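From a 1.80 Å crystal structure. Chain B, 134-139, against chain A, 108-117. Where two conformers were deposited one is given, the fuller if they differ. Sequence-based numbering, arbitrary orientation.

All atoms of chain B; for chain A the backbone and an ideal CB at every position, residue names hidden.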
# COMPACT_ATOMS: atom_id res chain seq x y z
N ARG B 134 0.75 12.79 -5.43
CA ARG B 134 -0.11 13.90 -5.01
C ARG B 134 0.68 15.22 -5.02
O ARG B 134 1.88 15.28 -4.73
CB ARG B 134 -0.71 13.67 -3.62
CG ARG B 134 -1.46 12.33 -3.45
CD ARG B 134 -2.67 12.21 -4.37
NE ARG B 134 -3.68 13.23 -4.07
CZ ARG B 134 -4.56 13.17 -3.05
NH1 ARG B 134 -5.37 14.20 -2.86
NH2 ARG B 134 -4.64 12.12 -2.23
N GLY B 135 -0.05 16.28 -5.33
CA GLY B 135 0.53 17.61 -5.46
C GLY B 135 -0.51 18.54 -6.07
O GLY B 135 -1.70 18.23 -6.05
N ASP B 136 -0.06 19.64 -6.66
CA ASP B 136 -0.99 20.59 -7.31
C ASP B 136 -1.57 19.92 -8.55
O ASP B 136 -0.83 19.64 -9.48
CB ASP B 136 -0.20 21.86 -7.69
CG ASP B 136 -1.01 22.89 -8.44
OD1 ASP B 136 -2.15 22.65 -8.88
OD2 ASP B 136 -0.42 23.99 -8.64
N PRO B 137 -2.90 19.68 -8.59
CA PRO B 137 -3.44 18.94 -9.73
C PRO B 137 -3.26 19.62 -11.09
O PRO B 137 -3.31 18.94 -12.13
CB PRO B 137 -4.96 18.86 -9.40
CG PRO B 137 -5.01 18.93 -7.92
CD PRO B 137 -3.94 19.94 -7.57
N ASP B 138 -3.08 20.94 -11.08
CA ASP B 138 -2.88 21.71 -12.32
C ASP B 138 -1.42 21.82 -12.76
O ASP B 138 -1.17 22.29 -13.86
CB ASP B 138 -3.48 23.12 -12.17
CG ASP B 138 -5.01 23.11 -12.08
OD1 ASP B 138 -5.69 22.18 -12.57
OD2 ASP B 138 -5.54 24.07 -11.49
N MSE B 139 -0.48 21.39 -11.91
CA MSE B 139 0.94 21.52 -12.20
C MSE B 139 1.38 20.40 -13.12
O MSE B 139 1.09 19.23 -12.89
CB MSE B 139 1.71 21.58 -10.90
CG MSE B 139 3.20 21.40 -10.98
SE MSE B 139 4.03 22.97 -11.81
CE MSE B 139 5.87 22.36 -11.44
N UNK A 108 -1.97 19.13 3.17
CA UNK A 108 -2.95 20.15 2.83
C UNK A 108 -2.46 20.94 1.59
O UNK A 108 -1.34 20.75 1.13
CB UNK A 108 -3.19 21.08 4.02
N UNK A 109 -3.36 21.72 1.02
CA UNK A 109 -3.11 22.43 -0.20
C UNK A 109 -3.65 23.86 -0.09
O UNK A 109 -4.75 24.06 0.41
CB UNK A 109 -3.74 21.69 -1.38
N UNK A 110 -2.87 24.82 -0.55
CA UNK A 110 -3.27 26.23 -0.61
C UNK A 110 -3.40 26.58 -2.09
O UNK A 110 -2.43 26.68 -2.79
CB UNK A 110 -2.27 27.14 0.10
N UNK A 111 -4.63 26.67 -2.55
CA UNK A 111 -4.94 26.93 -3.95
C UNK A 111 -4.35 28.26 -4.41
O UNK A 111 -3.82 28.35 -5.51
CB UNK A 111 -6.45 26.92 -4.17
N UNK A 112 -4.44 29.28 -3.56
CA UNK A 112 -3.86 30.61 -3.85
C UNK A 112 -2.39 30.58 -4.21
O UNK A 112 -1.97 31.20 -5.18
CB UNK A 112 -4.05 31.53 -2.64
N UNK A 113 -1.59 29.84 -3.45
CA UNK A 113 -0.14 29.79 -3.67
C UNK A 113 0.32 28.57 -4.46
O UNK A 113 1.46 28.52 -4.91
CB UNK A 113 0.58 29.81 -2.32
N UNK A 114 -0.54 27.56 -4.58
CA UNK A 114 -0.17 26.30 -5.19
C UNK A 114 0.77 25.42 -4.37
O UNK A 114 1.42 24.52 -4.92
CB UNK A 114 0.48 26.58 -6.55
N UNK A 115 0.85 25.67 -3.07
CA UNK A 115 1.79 24.98 -2.21
C UNK A 115 1.09 23.80 -1.50
O UNK A 115 -0.01 23.94 -0.96
CB UNK A 115 2.39 25.95 -1.19
N UNK A 116 1.76 22.65 -1.53
CA UNK A 116 1.36 21.46 -0.81
C UNK A 116 2.17 21.43 0.50
O UNK A 116 3.41 21.45 0.47
CB UNK A 116 1.58 20.20 -1.65
N UNK A 117 1.48 21.42 1.64
CA UNK A 117 2.11 21.47 2.94
C UNK A 117 2.05 20.08 3.60
O UNK A 117 0.98 19.47 3.63
CB UNK A 117 1.44 22.53 3.82

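Chain A runs through this stretch as a hairpin, two strands joined by a short turn, and chain B lays an irregular segment with a type I beta turn, B:Asp136 to B:Met139, against it. No hydrogen bond crosses between the two; packing and one salt bridge make the contact.

Position 108 is in a strand, and its CB lies out of reach of chain B. Nothing here restricts the choice beyond a preference for extended backbone; the deposited residue is A:Ser108, whose backbone pairs in both directions with position 117.

At 109 the CB points toward chain B, yet nothing of that stretch comes within 5.5 Å of it. A short side chain would leave the gap unfilled, so a long one is suggested: leucine, methionine or an aromatic could reach the backbone and carboxylate of B:Asp136 and the ring of B:Pro137. The residue is A:Phe109, with chi1 in t. Its CE1 comes 3.7 Å from CA of B:Asp136, and its CZ packs 4.3 Å from CD of B:Pro137. CZ is also 3.7 Å from CG of B:Asp136, whose OD1 accepts a hydrogen bond from N of B:Asp138 at 2.9 Å and so braces the turn that the ring touches.

Position 110 is out of reach, but the chain reverses just after it, and a small acceptor would suit the backbone amides of the turn that follows. A:Asp110 serves: its OD1 takes a hydrogen bond from N of position 113 at 3.2 Å.

At 111 the backbone is helical and the CB points sideways, far from any atom of chain B. The carboxylate of B:Asp138 lies beyond, making a long basic side chain attractive, lysine or arginine, although a shorter polar one would be tolerated. A:Lys111 bends once at chi2 (p), with the other angles t, and brings NZ to 3.2 Å from OD2 of B:Asp138 in a salt bridge.

Positions 112 and 113 continue the helical angles out of reach of chain B. At 112 phi is ordinary and negative, so many small or polar residues would do and glycine is not required; at 113 serine, threonine or asparagine would suit the turn. They hold A:Gly112 and A:Thr113, the latter offering OG1 to N of position 115 in a weak hydrogen bond of 3.4 Å.

Position 114 is the clearest case for glycine. Its phi of 71° favours that residue by itself, and an ideal CB would sit 3.5 Å from OD2 of B:Asp136. A:Gly114 leaves that space open, its CA 4.2 Å from the same oxygen.

At 115 the CB points away, so chain B sets no limit; the extended angles suit beta-branched residues among others, and A:Val115 is deposited.

Position 116 points its CB toward chain B, 4.7 Å from CA of B:Gly135. With the backbone so close, a compact side chain such as serine, threonine or valine fits the strand and the space. A:Thr116, chi1 m, sets OG1 3.7 Å from CA of B:Gly135 and 4.0 Å from N of B:Asp136, a packing contact.

Position 117 is out of reach; many strand-compatible residues would serve, and A:Leu117 is deposited.

Chain A 108-117: SFDKGTGVTL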
# COMPACT_ATOMS: atom_id res chain seq x y z
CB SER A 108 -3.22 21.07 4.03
OG SER A 108 -2.01 21.73 4.38
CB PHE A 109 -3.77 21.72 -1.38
CG PHE A 109 -3.40 22.28 -2.71
CD1 PHE A 109 -2.10 22.18 -3.19
CD2 PHE A 109 -4.35 22.93 -3.48
CE1 PHE A 109 -1.75 22.72 -4.42
CE2 PHE A 109 -4.01 23.46 -4.72
CZ PHE A 109 -2.70 23.36 -5.19
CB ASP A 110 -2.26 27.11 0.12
CG ASP A 110 -2.67 28.60 0.14
OD1 ASP A 110 -3.27 29.06 -0.83
OD2 ASP A 110 -2.30 29.31 1.09
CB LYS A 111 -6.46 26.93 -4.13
CG LYS A 111 -6.96 27.26 -5.53
CD LYS A 111 -6.40 26.33 -6.60
CE LYS A 111 -7.40 26.20 -7.73
NZ LYS A 111 -6.85 25.38 -8.85
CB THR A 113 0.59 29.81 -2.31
OG1 THR A 113 0.24 28.63 -1.58
CG2 THR A 113 0.18 31.04 -1.52
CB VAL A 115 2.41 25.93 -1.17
CG1 VAL A 115 3.28 25.19 -0.16
CG2 VAL A 115 3.22 27.04 -1.86
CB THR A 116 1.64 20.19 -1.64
OG1 THR A 116 0.87 20.20 -2.85
CG2 THR A 116 1.32 18.95 -0.85
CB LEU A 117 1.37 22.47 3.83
CG LEU A 117 1.92 22.69 5.24
CD1 LEU A 117 3.36 23.18 5.17
CD2 LEU A 117 1.04 23.65 6.03
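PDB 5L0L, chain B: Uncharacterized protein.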